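Local coordinates for protein nourseothricin acetyltransferase (Streptomyces noursei, PDB 5C82) that probably inactivates the antibiotic nourseothricin by transferring an acetyl group to it, as a member of the GNAT family of acetyltransferases, at residues G128-F133 with G140-E145. The protein carries 1 engineered substitution. Sequence-based numbering, arbitrary orientation.
Sequences GLATEF and GHLWLE
The CA atoms of the helical and strand segments are nearest at T131 and L142, where T131 CA lies 7.3 Å from L142 CA. The contact rests on one leucine. L142 directs its CB at the helix, and its CD2 methyl does most of the touching: it lies 3.4 Å from T131 OG1 and 4.1 Å from T131 CA. The same methyl reaches A130, whose CB also faces the strand, at 4.3 Å from CB to CD2. The other branch stays a little farther off, L142 CD1 standing 4.1 Å from T131 OG1. The threonine and leucine side chains run nearly perpendicular to each other. The contact belongs to the beta-alpha-beta unit of strand 105-113, helix 122-137 and strand 141-147 in the GNAT fold, with the helix packed on the last strand through L142; the two strands run parallel and side by side, and the helix links them. T131 turns its hydroxyl back beside its own backbone N (chi1 -62°), where OG1 hydrogen-bonds to M127 O one turn earlier in the helix. That bond occupies the polar end of the side chain within its own helix, and the contact with the leucine methyl is van der Waals packing. Both T131 and L142 also touch M187 of strand 182-188, while F162 and C189 pack against L142, whose backbone hydrogen-bonds to M187.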
loop_
_atom_site.group_PDB
_atom_site.type_symbol
_atom_site.label_atom_id
_atom_site.label_comp_id
_atom_site.label_asym_id
_atom_site.label_seq_id
_atom_site.Cartn_x
_atom_site.Cartn_y
_atom_site.Cartn_z
ATOM N N GLY A 128 -3.823 21.880 0.543
ATOM C CA GLY A 128 -2.771 22.878 0.751
ATOM C C GLY A 128 -2.311 22.829 2.203
ATOM O O GLY A 128 -1.112 22.862 2.479
ATOM N N LEU A 129 -3.265 22.704 3.144
ATOM C CA LEU A 129 -2.991 22.588 4.588
ATOM C C LEU A 129 -2.216 21.291 4.872
ATOM O O LEU A 129 -1.268 21.308 5.657
ATOM C CB LEU A 129 -4.293 22.624 5.394
ATOM C CG LEU A 129 -4.984 24.006 5.549
ATOM C CD1 LEU A 129 -6.287 23.852 6.335
ATOM C CD2 LEU A 129 -4.085 25.028 6.284
ATOM N N ALA A 130 -2.583 20.189 4.153
ATOM C CA ALA A 130 -1.895 18.904 4.198
ATOM C C ALA A 130 -0.452 19.094 3.694
ATOM O O ALA A 130 0.474 18.574 4.307
ATOM C CB ALA A 130 -2.624 17.871 3.337
ATOM N N THR A 131 -0.267 19.908 2.641
ATOM C CA THR A 131 1.042 20.188 2.024
ATOM C C THR A 131 1.944 20.957 2.985
ATOM O O THR A 131 3.109 20.597 3.127
ATOM C CB THR A 131 0.861 20.843 0.632
ATOM O OG1 THR A 131 0.167 19.893 -0.176
ATOM C CG2 THR A 131 2.177 21.162 -0.056
ATOM N N GLU A 132 1.403 21.965 3.679
ATOM C CA GLU A 132 2.169 22.745 4.669
ATOM C C GLU A 132 2.695 21.851 5.801
ATOM O O GLU A 132 3.876 21.917 6.123
ATOM C CB GLU A 132 1.337 23.918 5.214
ATOM C CG GLU A 132 0.943 24.947 4.155
ATOM C CD GLU A 132 -0.079 25.971 4.622
ATOM O OE1 GLU A 132 -0.585 25.840 5.757
ATOM O OE2 GLU A 132 -0.417 26.878 3.832
ATOM N N PHE A 133 1.838 20.979 6.356
ATOM C CA PHE A 133 2.198 20.000 7.386
ATOM C C PHE A 133 3.299 19.046 6.885
ATOM O O PHE A 133 4.203 18.697 7.648
ATOM C CB PHE A 133 0.943 19.202 7.799
ATOM C CG PHE A 133 1.137 18.221 8.935
ATOM C CD1 PHE A 133 1.227 18.661 10.250
ATOM C CD2 PHE A 133 1.258 16.860 8.685
ATOM C CE1 PHE A 133 1.392 17.744 11.302
ATOM C CE2 PHE A 133 1.425 15.947 9.733
ATOM C CZ PHE A 133 1.482 16.393 11.033
ATOM N N GLY A 140 9.158 14.247 1.504
ATOM C CA GLY A 140 9.644 14.313 0.135
ATOM C C GLY A 140 8.470 14.244 -0.835
ATOM O O GLY A 140 8.581 14.699 -1.986
ATOM N N HIS A 141 7.320 13.666 -0.377
ATOM C CA HIS A 141 6.112 13.551 -1.195
ATOM C C HIS A 141 4.812 13.362 -0.382
ATOM O O HIS A 141 4.819 12.988 0.793
ATOM C CB HIS A 141 6.259 12.439 -2.281
ATOM C CG HIS A 141 6.197 11.027 -1.760
ATOM N ND1 HIS A 141 7.313 10.403 -1.224
ATOM C CD2 HIS A 141 5.154 10.162 -1.735
ATOM C CE1 HIS A 141 6.919 9.178 -0.902
ATOM N NE2 HIS A 141 5.622 8.992 -1.178
ATOM N N LEU A 142 3.692 13.635 -1.046
ATOM C CA LEU A 142 2.335 13.431 -0.529
ATOM C C LEU A 142 1.786 12.244 -1.284
ATOM O O LEU A 142 2.128 12.021 -2.442
ATOM C CB LEU A 142 1.456 14.655 -0.753
ATOM C CG LEU A 142 1.583 15.762 0.294
ATOM C CD1 LEU A 142 2.698 16.702 -0.073
ATOM C CD2 LEU A 142 0.258 16.541 0.422
ATOM N N TRP A 143 0.994 11.448 -0.616
ATOM C CA TRP A 143 0.483 10.226 -1.213
ATOM C C TRP A 143 -0.971 10.028 -0.863
ATOM O O TRP A 143 -1.379 10.357 0.244
ATOM C CB TRP A 143 1.328 9.038 -0.700
ATOM C CG TRP A 143 0.956 7.680 -1.225
ATOM C CD1 TRP A 143 1.499 7.043 -2.302
ATOM C CD2 TRP A 143 -0.014 6.774 -0.667
ATOM N NE1 TRP A 143 0.946 5.786 -2.439
ATOM C CE2 TRP A 143 0.002 5.602 -1.461
ATOM C CE3 TRP A 143 -0.931 6.852 0.402
ATOM C CZ2 TRP A 143 -0.807 4.491 -1.173
ATOM C CZ3 TRP A 143 -1.740 5.755 0.678
ATOM C CH2 TRP A 143 -1.650 4.579 -0.081
ATOM N N LEU A 144 -1.742 9.429 -1.780
ATOM C CA LEU A 144 -3.135 9.113 -1.457
ATOM C C LEU A 144 -3.608 7.869 -2.188
ATOM O O LEU A 144 -3.039 7.455 -3.200
ATOM C CB LEU A 144 -4.094 10.316 -1.678
ATOM C CG LEU A 144 -4.253 10.841 -3.119
ATOM C CD1 LEU A 144 -5.333 10.027 -3.903
ATOM C CD2 LEU A 144 -4.598 12.319 -3.112
ATOM N N GLU A 145 -4.689 7.315 -1.678
ATOM C CA GLU A 145 -5.394 6.182 -2.223
ATOM C C GLU A 145 -6.758 6.711 -2.622
ATOM O O GLU A 145 -7.311 7.561 -1.922
ATOM C CB GLU A 145 -5.528 5.121 -1.143
ATOM C CG GLU A 145 -6.145 3.823 -1.619
ATOM C CD GLU A 145 -7.587 3.720 -1.188
ATOM O OE1 GLU A 145 -7.845 3.350 -0.018
ATOM O OE2 GLU A 145 -8.461 4.056 -2.017
#